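Local structure of polyprenyl synthetase (Nonlabens dokdonensis, 6KD7) at residues Tyr33-Gly39 with Arg88-Val94; Gly26-Val31 with Leu105-Met110; Glu14-Val19 with Met62-Ile66; Asp209-Ala214 with Lys223-Ile229; Thr136-Val140 with Leu167-Leu172. The protein probably acts as a magnesium-dependent prenyltransferase of the FPP/GGPP synthase family, making geranylgeranyl pyrophosphate from smaller isoprenoid diphosphates. Residues are numbered along the deposited sequence.

Contact 1. Residues Tyr33-Gly39 with Arg88-Val94; sequences YILDLGG and RRGKETV
Tyr33 lays its ring beside Val94, CD2 4.1 Å from CG2, and its OH donates a 2.5 Å hydrogen bond to Glu92 O in the ring plane. With chi1 t the ring spans helix to hairpin; Tyr33 OH accepts from water 1 (3.0 Å), which accepts a hydrogen bond from Glu92 N (3.0 Å). Ile34 backs the same valine, CB 4.3 Å from Val94 CG2. Segment 33-39 leaves its helix for a loop ending in Gly38 and Gly39, both at positive phi. Segment 88-94 carries the turn of a two-stranded hairpin, type I' from Arg88 to Lys91, with Arg89 and Gly90 at positive phi, before Thr93 N-caps the next helix. CA atoms lie 7.3 Å apart at Ile34-Val94 and 6.4 Å at Leu37-Arg89. Leu37 (m, t) packs CD1 on Arg88 CG (3.7 Å) and CD2 on Lys91 CD (3.9 Å). Arg89 NE donates to Leu37 O (3.0 Å), its guanidinium face over Gly39 CA, where a CB would clash. Arg88 turns to Asp80 and the pyrophosphate, about 4 Å off between nearest atoms. Gly38-Gly39 begin the GGKRxRP motif and Arg88-Gly90 are the RRG after the first aspartate-rich motif, signatures bordering the diphosphate site of trans-prenyl synthases.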
# COMPACT_ATOMS: atom_id res chain seq x y z
N TYR A 33 26.71 -16.05 -6.24
CA TYR A 33 26.31 -14.81 -6.92
C TYR A 33 27.06 -13.63 -6.32
O TYR A 33 27.70 -12.88 -7.06
CB TYR A 33 24.80 -14.63 -6.85
CG TYR A 33 24.29 -13.36 -7.48
CD1 TYR A 33 23.99 -13.30 -8.83
CD2 TYR A 33 24.04 -12.24 -6.71
CE1 TYR A 33 23.46 -12.16 -9.41
CE2 TYR A 33 23.50 -11.10 -7.27
CZ TYR A 33 23.19 -11.05 -8.63
OH TYR A 33 22.67 -9.90 -9.16
N ILE A 34 27.00 -13.42 -5.01
CA ILE A 34 27.60 -12.18 -4.46
C ILE A 34 29.13 -12.25 -4.57
O ILE A 34 29.76 -11.17 -4.73
CB ILE A 34 27.11 -11.86 -3.03
CG1 ILE A 34 27.49 -10.42 -2.69
CG2 ILE A 34 27.63 -12.88 -2.02
CD1 ILE A 34 26.61 -9.82 -1.67
N LEU A 35 29.73 -13.44 -4.49
CA LEU A 35 31.21 -13.56 -4.59
C LEU A 35 31.68 -13.39 -6.03
O LEU A 35 32.85 -13.21 -6.20
CB LEU A 35 31.66 -14.92 -4.04
CG LEU A 35 31.45 -15.08 -2.54
CD1 LEU A 35 31.79 -16.49 -2.12
CD2 LEU A 35 32.28 -14.04 -1.77
N ASP A 36 30.77 -13.39 -7.00
CA ASP A 36 31.10 -13.27 -8.43
C ASP A 36 30.80 -11.86 -8.95
O ASP A 36 30.68 -11.74 -10.15
CB ASP A 36 30.31 -14.30 -9.21
CG ASP A 36 30.84 -14.51 -10.62
OD1 ASP A 36 32.02 -14.25 -10.85
OD2 ASP A 36 30.05 -14.92 -11.47
N LEU A 37 30.71 -10.84 -8.13
CA LEU A 37 30.39 -9.48 -8.64
C LEU A 37 31.68 -8.73 -8.95
O LEU A 37 31.60 -7.58 -9.37
CB LEU A 37 29.55 -8.71 -7.63
CG LEU A 37 28.17 -9.32 -7.33
CD1 LEU A 37 27.35 -8.39 -6.45
CD2 LEU A 37 27.38 -9.65 -8.58
N GLY A 38 32.85 -9.34 -8.71
CA GLY A 38 34.13 -8.75 -9.16
C GLY A 38 34.63 -7.57 -8.33
O GLY A 38 34.28 -7.44 -7.15
N GLY A 39 35.53 -6.80 -8.93
CA GLY A 39 36.28 -5.71 -8.26
C GLY A 39 37.67 -6.12 -7.75
O GLY A 39 38.22 -7.18 -8.14
N ARG A 88 24.17 -3.65 -6.84
CA ARG A 88 25.55 -3.71 -6.32
C ARG A 88 26.43 -4.01 -7.53
O ARG A 88 26.18 -5.01 -8.17
CB ARG A 88 25.70 -4.78 -5.24
CG ARG A 88 27.15 -5.05 -4.84
CD ARG A 88 27.27 -5.66 -3.46
NE ARG A 88 26.77 -4.78 -2.44
CZ ARG A 88 27.48 -3.81 -1.90
NH1 ARG A 88 28.72 -3.61 -2.30
NH2 ARG A 88 26.96 -3.04 -0.97
N ARG A 89 27.39 -3.15 -7.83
CA ARG A 89 28.33 -3.41 -8.95
C ARG A 89 27.58 -3.68 -10.26
O ARG A 89 27.96 -4.59 -10.98
CB ARG A 89 29.34 -4.49 -8.57
CG ARG A 89 30.22 -4.08 -7.39
CD ARG A 89 31.44 -4.95 -7.24
NE ARG A 89 32.28 -4.84 -8.41
CZ ARG A 89 33.27 -3.97 -8.53
NH1 ARG A 89 33.54 -3.13 -7.55
NH2 ARG A 89 33.97 -3.93 -9.65
N GLY A 90 26.50 -2.95 -10.50
CA GLY A 90 25.76 -2.98 -11.75
C GLY A 90 24.81 -4.14 -11.84
O GLY A 90 24.23 -4.31 -12.93
N LYS A 91 24.67 -4.93 -10.78
CA LYS A 91 23.81 -6.14 -10.80
C LYS A 91 22.80 -6.05 -9.65
O LYS A 91 23.01 -5.25 -8.71
CB LYS A 91 24.62 -7.42 -10.73
CG LYS A 91 25.54 -7.66 -11.92
CD LYS A 91 25.81 -9.15 -12.14
CE LYS A 91 26.49 -9.41 -13.47
NZ LYS A 91 27.32 -8.25 -13.87
N GLU A 92 21.70 -6.78 -9.77
CA GLU A 92 20.66 -6.78 -8.71
C GLU A 92 21.28 -7.25 -7.39
O GLU A 92 22.08 -8.20 -7.38
CB GLU A 92 19.48 -7.66 -9.09
CG GLU A 92 18.58 -6.95 -10.10
CD GLU A 92 17.25 -7.62 -10.39
OE1 GLU A 92 17.14 -8.83 -10.11
OE2 GLU A 92 16.33 -6.88 -10.89
N THR A 93 20.88 -6.62 -6.30
CA THR A 93 21.22 -7.10 -4.94
C THR A 93 20.55 -8.44 -4.70
O THR A 93 19.53 -8.74 -5.35
CB THR A 93 20.88 -6.01 -3.94
OG1 THR A 93 19.50 -5.70 -4.17
CG2 THR A 93 21.79 -4.82 -4.12
N VAL A 94 21.08 -9.20 -3.75
CA VAL A 94 20.57 -10.54 -3.43
C VAL A 94 19.10 -10.44 -3.06
O VAL A 94 18.36 -11.29 -3.52
CB VAL A 94 21.42 -11.19 -2.32
CG1 VAL A 94 20.72 -12.40 -1.73
CG2 VAL A 94 22.81 -11.57 -2.84
O HOH W 1 21.42 -8.98 -11.74
O HOH W 2 29.33 -7.02 -11.26

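Contact 2. Residues Gly26-Val31 with Leu105-Met110; sequences GLYDPV and LTGDAM
Leu105, on helix 100-116, directs its CB at helix 25-35, where Leu27 CD1 approaches Leu105 CG to 3.7 Å. Next comes Thr106 (chi1 m), a knob in the hole formed by Gly26, Leu27, Pro30 and Val31: OG1 donates to Leu27 O at 2.8 Å, while CG2 meets Pro30 CB at 3.8 Å and Val31 CG2 at 3.6 Å. Water 3 donates to Thr106 OG1 (2.8 Å) and lies 3.1 Å from Gly26 O. One turn on, Ala109 CB touches Leu27 CD1 at 4.0 Å, with Leu27 in the t, p rotamer. Met110 (m, t, p) brings CG to 3.6 Å from Val31 CG2, its side chain also touching helix 58-82. Both segments are helical and cross at -73°, with axes 8.9 Å apart and closest CA atoms Leu27-Thr106 at 5.4 Å. Helix 26-31 is kinked at Pro30. Another subunit packs Leu138 on Ala109, placing the crossing beside a subunit interface. The joint is buried and largely apolar, its hydroxyl satisfied by carbonyl and water.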
# COMPACT_ATOMS: atom_id res chain seq x y z
N GLY A 26 18.65 -22.75 -2.68
CA GLY A 26 18.00 -21.55 -2.10
C GLY A 26 18.87 -20.85 -1.06
O GLY A 26 18.69 -19.61 -0.80
N LEU A 27 19.77 -21.60 -0.43
CA LEU A 27 20.71 -21.01 0.54
C LEU A 27 22.02 -20.58 -0.15
O LEU A 27 22.53 -19.48 0.18
CB LEU A 27 20.98 -22.06 1.61
CG LEU A 27 21.84 -21.54 2.74
CD1 LEU A 27 21.10 -20.44 3.50
CD2 LEU A 27 22.26 -22.67 3.68
N TYR A 28 22.61 -21.43 -0.99
CA TYR A 28 24.03 -21.25 -1.43
C TYR A 28 24.12 -20.55 -2.79
O TYR A 28 25.13 -19.85 -3.00
CB TYR A 28 24.78 -22.59 -1.41
CG TYR A 28 24.99 -23.16 -0.03
CD1 TYR A 28 25.80 -22.52 0.90
CD2 TYR A 28 24.39 -24.35 0.35
CE1 TYR A 28 26.04 -23.05 2.16
CE2 TYR A 28 24.61 -24.88 1.62
CZ TYR A 28 25.46 -24.25 2.51
OH TYR A 28 25.63 -24.77 3.75
N ASP A 29 23.09 -20.60 -3.65
CA ASP A 29 23.16 -19.89 -4.96
C ASP A 29 23.52 -18.42 -4.76
O ASP A 29 24.42 -17.91 -5.40
CB ASP A 29 21.85 -19.90 -5.74
CG ASP A 29 21.54 -21.20 -6.45
OD1 ASP A 29 22.43 -22.11 -6.46
OD2 ASP A 29 20.40 -21.29 -6.96
N PRO A 30 22.90 -17.70 -3.79
CA PRO A 30 23.25 -16.32 -3.55
C PRO A 30 24.68 -16.13 -3.03
O PRO A 30 25.21 -15.04 -3.19
CB PRO A 30 22.20 -15.81 -2.55
CG PRO A 30 21.13 -16.83 -2.55
CD PRO A 30 21.84 -18.14 -2.88
N VAL A 31 25.29 -17.14 -2.44
CA VAL A 31 26.70 -16.97 -1.98
C VAL A 31 27.58 -16.88 -3.23
O VAL A 31 28.43 -15.98 -3.31
CB VAL A 31 27.15 -18.12 -1.08
CG1 VAL A 31 28.63 -17.97 -0.72
CG2 VAL A 31 26.26 -18.26 0.15
N LEU A 105 19.00 -15.02 5.61
CA LEU A 105 19.45 -16.39 5.93
C LEU A 105 20.78 -16.67 5.23
O LEU A 105 21.67 -17.23 5.89
CB LEU A 105 18.38 -17.37 5.47
CG LEU A 105 18.71 -18.82 5.78
CD1 LEU A 105 18.79 -19.01 7.30
CD2 LEU A 105 17.65 -19.72 5.20
N THR A 106 20.92 -16.33 3.93
CA THR A 106 22.19 -16.57 3.21
C THR A 106 23.29 -15.77 3.89
O THR A 106 24.42 -16.27 3.99
CB THR A 106 22.06 -16.28 1.72
OG1 THR A 106 21.17 -17.30 1.28
CG2 THR A 106 23.37 -16.38 1.00
N GLY A 107 23.02 -14.55 4.31
CA GLY A 107 24.09 -13.77 4.95
C GLY A 107 24.55 -14.46 6.25
O GLY A 107 25.77 -14.48 6.57
N ASP A 108 23.59 -14.98 7.03
CA ASP A 108 23.88 -15.73 8.27
C ASP A 108 24.79 -16.92 7.91
O ASP A 108 25.80 -17.08 8.57
CB ASP A 108 22.60 -16.20 8.94
CG ASP A 108 21.72 -15.10 9.54
OD1 ASP A 108 22.20 -13.91 9.64
OD2 ASP A 108 20.53 -15.46 9.91
N ALA A 109 24.47 -17.68 6.86
CA ALA A 109 25.23 -18.87 6.43
C ALA A 109 26.65 -18.42 6.04
O ALA A 109 27.61 -19.11 6.43
CB ALA A 109 24.55 -19.63 5.35
N MET A 110 26.81 -17.24 5.45
CA MET A 110 28.13 -16.78 4.99
C MET A 110 28.98 -16.44 6.21
O MET A 110 30.19 -16.75 6.18
CB MET A 110 28.04 -15.59 4.02
CG MET A 110 27.49 -16.01 2.66
SD MET A 110 27.37 -14.60 1.52
CE MET A 110 29.12 -14.34 1.30
O HOH W 3 18.49 -18.07 1.86

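Contact 3. Residues Glu14-Val19 with Met62-Ile66; sequences ELKSKV and MNAAI
Apolar packing dominates this near-perpendicular crossing (-86°, axes 10.4 Å apart) of helix 14-18 over helix 62-66. Ile66 (m, t) is the central side chain: CG2 lies 3.9 Å from Leu15 CD1 and 4.1 Å from Val19 CG2, and CD1 sits 3.8 Å from both Glu14 C and Leu15 N, against the backbone. Met62 (t, p, p) packs CG on Glu14 CB at 3.4 Å. CA pairs are Leu15-Ile66 at 6.4 Å, Glu14-Met62 at 7.4 Å and Lys18-Asn63 at 7.8 Å. In the all-helical prenyl synthase fold this joins the end of the N-terminal helix to the early turns of helix 58-82, whose Met62 and Ile66 also rest on Phe11. Val19, the first residue past the helix, leaves helical angles (phi -115°, psi 92°). The charged groups are Lys18 and Glu14: Lys18 stretches across Met62, NZ 3.9 Å from CG, and within its own helix makes an i to i+4 salt bridge, Lys18 NZ to Glu14 OE2 at 3.1 Å. Lys18 NZ also stands 3.1 Å from Asn63 OD1.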
# COMPACT_ATOMS: atom_id res chain seq x y z
N GLU A 14 41.56 -20.03 -5.83
CA GLU A 14 41.43 -20.69 -4.52
C GLU A 14 40.00 -20.46 -3.97
O GLU A 14 39.40 -21.44 -3.46
CB GLU A 14 42.58 -20.21 -3.65
CG GLU A 14 43.92 -20.77 -4.10
CD GLU A 14 43.92 -22.29 -4.20
OE1 GLU A 14 44.16 -22.77 -5.29
OE2 GLU A 14 43.60 -22.97 -3.20
N LEU A 15 39.42 -19.27 -4.16
CA LEU A 15 37.99 -18.97 -3.85
C LEU A 15 37.08 -20.00 -4.52
O LEU A 15 36.26 -20.62 -3.82
CB LEU A 15 37.67 -17.56 -4.34
CG LEU A 15 36.28 -17.03 -4.00
CD1 LEU A 15 36.05 -17.03 -2.50
CD2 LEU A 15 36.11 -15.62 -4.55
N LYS A 16 37.23 -20.19 -5.82
CA LYS A 16 36.34 -21.13 -6.53
C LYS A 16 36.53 -22.53 -5.94
O LYS A 16 35.54 -23.23 -5.75
CB LYS A 16 36.66 -21.11 -8.02
CG LYS A 16 36.14 -22.31 -8.81
CD LYS A 16 35.83 -22.00 -10.25
CE LYS A 16 34.49 -21.32 -10.46
NZ LYS A 16 33.35 -22.15 -9.98
N SER A 17 37.77 -22.90 -5.66
CA SER A 17 38.11 -24.22 -5.09
C SER A 17 37.63 -24.41 -3.64
O SER A 17 37.27 -25.54 -3.31
CB SER A 17 39.58 -24.51 -5.26
OG SER A 17 40.06 -25.37 -4.25
N LYS A 18 37.68 -23.39 -2.79
CA LYS A 18 37.35 -23.58 -1.34
C LYS A 18 35.92 -23.21 -0.95
O LYS A 18 35.58 -23.42 0.22
CB LYS A 18 38.37 -22.86 -0.46
CG LYS A 18 39.56 -23.72 -0.06
CD LYS A 18 40.84 -22.94 0.01
CE LYS A 18 42.08 -23.80 -0.05
NZ LYS A 18 43.30 -22.97 -0.07
N VAL A 19 35.13 -22.60 -1.84
CA VAL A 19 33.71 -22.31 -1.49
C VAL A 19 32.89 -23.16 -2.44
O VAL A 19 32.60 -22.69 -3.53
CB VAL A 19 33.37 -20.82 -1.63
CG1 VAL A 19 31.90 -20.55 -1.36
CG2 VAL A 19 34.24 -19.96 -0.73
N MET A 62 45.75 -18.41 2.66
CA MET A 62 44.68 -18.33 1.66
C MET A 62 43.32 -18.53 2.36
O MET A 62 42.43 -17.72 2.10
CB MET A 62 44.82 -19.38 0.57
CG MET A 62 43.91 -19.17 -0.65
SD MET A 62 44.11 -17.55 -1.44
CE MET A 62 45.82 -17.64 -2.00
N ASN A 63 43.15 -19.58 3.17
CA ASN A 63 41.85 -19.87 3.83
C ASN A 63 41.42 -18.63 4.65
O ASN A 63 40.26 -18.22 4.52
CB ASN A 63 41.89 -21.17 4.62
CG ASN A 63 41.80 -22.39 3.72
OD1 ASN A 63 41.68 -22.28 2.52
ND2 ASN A 63 41.82 -23.56 4.32
N ALA A 64 42.33 -18.00 5.38
CA ALA A 64 42.04 -16.81 6.18
C ALA A 64 41.66 -15.62 5.27
O ALA A 64 40.81 -14.79 5.69
CB ALA A 64 43.20 -16.43 7.03
N ALA A 65 42.37 -15.45 4.16
CA ALA A 65 42.08 -14.41 3.15
C ALA A 65 40.64 -14.61 2.63
O ALA A 65 39.89 -13.65 2.57
CB ALA A 65 43.07 -14.51 2.00
N ILE A 66 40.29 -15.83 2.30
CA ILE A 66 38.93 -16.15 1.82
C ILE A 66 37.92 -15.88 2.94
O ILE A 66 36.86 -15.31 2.62
CB ILE A 66 38.90 -17.58 1.31
CG1 ILE A 66 39.80 -17.70 0.09
CG2 ILE A 66 37.45 -18.01 1.02
CD1 ILE A 66 39.93 -19.13 -0.44

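Contact 4. Residues Asp209-Ala214 with Lys223-Ile229; sequences DDYLDA and KEVGGDI
The second aspartate-rich motif of the prenyl synthases, DDxxD, supplies Asp209, Asp210 and Asp213 here, and the chain following helix 188-215 folds back upon it. The poorly ordered Lys223 joins two of these acids in a salt-bridge network, NZ 3.0 Å from both Asp209 OD2 and Asp213 OD2, less certain than the backbone bonds; both acids have chi1 t. Nearest CA pairs are Ala214-Gly226 at 4.6 Å and Asp213-Val225 at 5.4 Å. A type II turn, Glu224 to Gly227, puts Gly226 at positive phi in the N-cap position of helix 227-230. Asp213 holds this start twice: its O accepts Gly226 N at 2.7 Å, almost linear, and its OD1 accepts Asp228 N at 2.8 Å. In this family the motif binds magnesium-bridged diphosphate; Asp209 lies about 5 Å from a bound magnesium ion by nearest atoms, too far for direct coordination. Asp228 OD2 approaches Asp213 OD1 to 3.4 Å, and water 4 bridges Asp228 OD2 (2.6 Å) to Asp210 O (2.7 Å). Asp210 OD2 is hydrogen-bonded to the Tyr161 hydroxyl. Ala214 CB meets Ile229 CD1 at 4.3 Å; Ala214 O, which accepts from Lys275, lies 3.3 Å from Val225 CG1.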
# COMPACT_ATOMS: atom_id res chain seq x y z
N ASP A 209 36.40 8.05 0.10
CA ASP A 209 35.05 7.68 -0.39
C ASP A 209 34.08 8.85 -0.07
O ASP A 209 33.33 9.26 -0.95
CB ASP A 209 34.69 6.31 0.16
CG ASP A 209 33.25 5.96 -0.15
OD1 ASP A 209 32.35 6.39 0.63
OD2 ASP A 209 33.01 5.32 -1.20
N ASP A 210 34.15 9.46 1.11
CA ASP A 210 33.29 10.60 1.47
C ASP A 210 33.51 11.69 0.42
O ASP A 210 32.54 12.31 0.03
CB ASP A 210 33.58 11.11 2.87
CG ASP A 210 33.08 10.24 4.00
OD1 ASP A 210 32.48 9.16 3.71
OD2 ASP A 210 33.25 10.66 5.16
N TYR A 211 34.76 11.95 0.03
CA TYR A 211 35.13 13.06 -0.87
C TYR A 211 34.58 12.79 -2.27
O TYR A 211 33.99 13.69 -2.90
CB TYR A 211 36.65 13.26 -0.91
CG TYR A 211 37.06 14.39 -1.83
CD1 TYR A 211 37.26 14.17 -3.18
CD2 TYR A 211 37.12 15.68 -1.35
CE1 TYR A 211 37.57 15.21 -4.02
CE2 TYR A 211 37.44 16.74 -2.17
CZ TYR A 211 37.67 16.49 -3.51
OH TYR A 211 37.97 17.54 -4.31
N LEU A 212 34.80 11.58 -2.75
CA LEU A 212 34.48 11.19 -4.14
C LEU A 212 32.97 11.01 -4.29
O LEU A 212 32.49 11.09 -5.42
CB LEU A 212 35.25 9.92 -4.53
CG LEU A 212 36.77 10.08 -4.73
CD1 LEU A 212 37.42 8.75 -5.08
CD2 LEU A 212 37.12 11.12 -5.80
N ASP A 213 32.25 10.74 -3.21
CA ASP A 213 30.77 10.62 -3.30
C ASP A 213 30.22 11.95 -3.85
O ASP A 213 29.39 11.89 -4.70
CB ASP A 213 30.15 10.27 -1.95
CG ASP A 213 28.67 9.95 -2.04
OD1 ASP A 213 27.86 10.90 -2.00
OD2 ASP A 213 28.37 8.81 -2.28
N ALA A 214 30.71 13.09 -3.38
CA ALA A 214 30.32 14.44 -3.85
C ALA A 214 31.05 14.81 -5.14
O ALA A 214 30.38 15.28 -6.07
CB ALA A 214 30.62 15.44 -2.78
N LYS A 223 28.89 4.27 -8.37
CA LYS A 223 28.27 5.00 -7.24
C LYS A 223 27.67 6.33 -7.71
O LYS A 223 28.38 7.11 -8.36
CB LYS A 223 29.27 5.22 -6.10
CG LYS A 223 28.91 4.49 -4.82
CD LYS A 223 29.79 4.89 -3.66
CE LYS A 223 30.15 6.35 -3.67
NZ LYS A 223 30.61 6.80 -2.34
N GLU A 224 26.44 6.60 -7.31
CA GLU A 224 25.74 7.84 -7.70
C GLU A 224 26.57 9.02 -7.22
O GLU A 224 27.04 8.98 -6.10
CB GLU A 224 24.37 7.82 -7.02
CG GLU A 224 23.82 9.17 -6.64
CD GLU A 224 22.55 9.15 -5.80
OE1 GLU A 224 22.27 8.12 -5.19
OE2 GLU A 224 21.88 10.16 -5.77
N VAL A 225 26.74 10.04 -8.04
CA VAL A 225 27.46 11.23 -7.51
C VAL A 225 26.44 12.00 -6.67
O VAL A 225 25.33 12.18 -7.14
CB VAL A 225 28.04 12.08 -8.64
CG1 VAL A 225 28.73 13.32 -8.11
CG2 VAL A 225 29.00 11.28 -9.49
N GLY A 226 26.82 12.42 -5.48
CA GLY A 226 25.92 13.17 -4.57
C GLY A 226 24.91 12.32 -3.81
O GLY A 226 23.98 12.92 -3.28
N GLY A 227 25.08 11.00 -3.69
CA GLY A 227 24.20 10.13 -2.89
C GLY A 227 24.19 10.54 -1.42
O GLY A 227 23.12 10.61 -0.78
N ASP A 228 25.34 10.84 -0.87
CA ASP A 228 25.41 11.26 0.53
C ASP A 228 24.60 12.57 0.69
O ASP A 228 23.90 12.72 1.72
CB ASP A 228 26.86 11.40 0.97
CG ASP A 228 27.61 10.09 1.12
OD1 ASP A 228 26.94 9.06 1.19
OD2 ASP A 228 28.87 10.16 1.18
N ILE A 229 24.72 13.48 -0.26
CA ILE A 229 23.99 14.77 -0.22
C ILE A 229 22.48 14.49 -0.30
O ILE A 229 21.74 14.93 0.61
CB ILE A 229 24.45 15.71 -1.33
CG1 ILE A 229 25.88 16.21 -1.07
CG2 ILE A 229 23.47 16.87 -1.37
CD1 ILE A 229 26.55 16.87 -2.26
O HOH W 4 30.26 12.28 1.56
O HOH W 5 30.55 8.30 2.09
O HOH W 6 27.38 13.41 -1.93

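Contact 5. Residues Thr136-Val140 with Leu167-Leu172; sequences TALEV and LKTSVL
Two helical segments run antiparallel, 161° between their N-to-C directions and axes 8.3 Å apart, with CA pairs Val140-Lys168 at 4.6 Å and Thr136-Val171 at 6.0 Å. Segment 136-140 is regular helix; residues 167-170 of the other form a wider pi-type turn. At the tight end the backbones nearly touch: Val140 CA lies 3.4 Å from Leu167 O in a CA-H...O contact. Backbone meets side chain where Glu139 O is 3.5 Å from Leu167 CB. Val140 CG2 packs on Val171 CG2 at 4.1 Å. Thr136 (chi1 m) slots CG2 against Leu172 CA at 3.6 Å and Val171 O at 3.7 Å, its hydroxyl being bonded to Val132 O of its own helix. Glu139 lies across the partner helix, CB 3.7 Å from Leu167 CD2 and OE1 3.6 Å from Val171 CB. Lys168 points its CB away, makes a salt bridge to Asp147 and comes within about 4 Å of a bound magnesium ion by nearest atoms. Close antiparallel neighbours of this kind, helices 123-150 and 158-183, are typical of the helical bundle that surrounds the prenyl synthase active-site cavity.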
# COMPACT_ATOMS: atom_id res chain seq x y z
N THR A 136 36.59 -7.86 15.60
CA THR A 136 36.40 -7.03 14.40
C THR A 136 34.93 -7.13 13.95
O THR A 136 34.33 -6.09 13.73
CB THR A 136 37.41 -7.43 13.31
OG1 THR A 136 38.70 -7.20 13.90
CG2 THR A 136 37.22 -6.63 12.03
N ALA A 137 34.36 -8.32 13.87
CA ALA A 137 32.99 -8.50 13.35
C ALA A 137 32.02 -7.72 14.26
O ALA A 137 31.17 -6.98 13.77
CB ALA A 137 32.69 -9.95 13.26
N LEU A 138 32.24 -7.74 15.57
CA LEU A 138 31.30 -7.14 16.52
C LEU A 138 31.49 -5.65 16.44
O LEU A 138 30.49 -4.93 16.58
CB LEU A 138 31.51 -7.67 17.93
CG LEU A 138 30.51 -7.16 18.98
CD1 LEU A 138 29.07 -7.52 18.56
CD2 LEU A 138 30.82 -7.76 20.36
N GLU A 139 32.72 -5.21 16.17
CA GLU A 139 32.99 -3.77 16.03
C GLU A 139 32.25 -3.24 14.79
O GLU A 139 31.75 -2.11 14.83
CB GLU A 139 34.50 -3.52 15.91
CG GLU A 139 35.20 -3.56 17.25
CD GLU A 139 36.73 -3.63 17.19
OE1 GLU A 139 37.28 -4.08 16.15
OE2 GLU A 139 37.32 -3.27 18.19
N VAL A 140 32.27 -4.00 13.71
CA VAL A 140 31.60 -3.62 12.44
C VAL A 140 30.09 -3.46 12.77
O VAL A 140 29.51 -2.48 12.32
CB VAL A 140 31.92 -4.64 11.33
CG1 VAL A 140 31.02 -4.51 10.10
CG2 VAL A 140 33.39 -4.50 10.90
N LEU A 167 35.19 1.94 13.18
CA LEU A 167 34.49 0.66 13.47
C LEU A 167 33.86 0.08 12.21
O LEU A 167 33.91 -1.14 11.98
CB LEU A 167 33.45 0.90 14.57
CG LEU A 167 34.03 1.29 15.93
CD1 LEU A 167 32.97 1.74 16.90
CD2 LEU A 167 34.77 0.11 16.53
N LYS A 168 33.23 0.91 11.39
CA LYS A 168 32.38 0.39 10.30
C LYS A 168 33.24 -0.05 9.10
O LYS A 168 32.80 -0.97 8.39
CB LYS A 168 31.38 1.45 9.85
CG LYS A 168 30.23 0.95 8.98
CD LYS A 168 29.68 2.08 8.15
CE LYS A 168 28.17 2.16 8.17
NZ LYS A 168 27.59 2.33 6.81
N THR A 169 34.32 0.67 8.82
CA THR A 169 35.10 0.39 7.59
C THR A 169 36.60 0.16 7.80
O THR A 169 37.19 -0.37 6.90
CB THR A 169 34.94 1.55 6.61
OG1 THR A 169 35.70 2.64 7.12
CG2 THR A 169 33.52 2.01 6.42
N SER A 170 37.19 0.55 8.92
CA SER A 170 38.66 0.46 9.08
C SER A 170 39.14 -0.74 9.89
O SER A 170 40.12 -1.32 9.51
CB SER A 170 39.19 1.73 9.65
OG SER A 170 38.86 2.82 8.82
N VAL A 171 38.44 -1.09 10.96
CA VAL A 171 38.94 -2.23 11.81
C VAL A 171 39.12 -3.48 10.96
O VAL A 171 40.00 -4.26 11.28
CB VAL A 171 38.07 -2.49 13.06
CG1 VAL A 171 38.13 -1.32 14.00
CG2 VAL A 171 36.64 -2.84 12.71
N LEU A 172 38.32 -3.71 9.92
CA LEU A 172 38.44 -4.93 9.12
C LEU A 172 39.69 -4.84 8.23
O LEU A 172 40.18 -5.90 7.85
CB LEU A 172 37.20 -5.17 8.28
CG LEU A 172 37.23 -6.35 7.33
CD1 LEU A 172 37.30 -7.68 8.09
CD2 LEU A 172 36.02 -6.31 6.40

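Contacts 1, 2 and 3 share a region: contacts 1 and 2 both use helix 25-35 and touch through Ile34-Met110 and Val94-Pro30, while Val19 of contact 3 packs against Leu35 and Val31. Contact 2 is buried and mostly apolar; the other four are partly buried. Contact 5 lies nearest the chain's centre, about 9 Å away, and, like contact 2, borders the third subunit. Charge gathers toward the bound pyrophosphate and magnesium: Arg88 in contact 1, acids and a lysine in contact 4, Lys168 in contact 5. The salt bridge of contact 3, by contrast, stays within one helix, and contact 4 lies across the chain's centre from it.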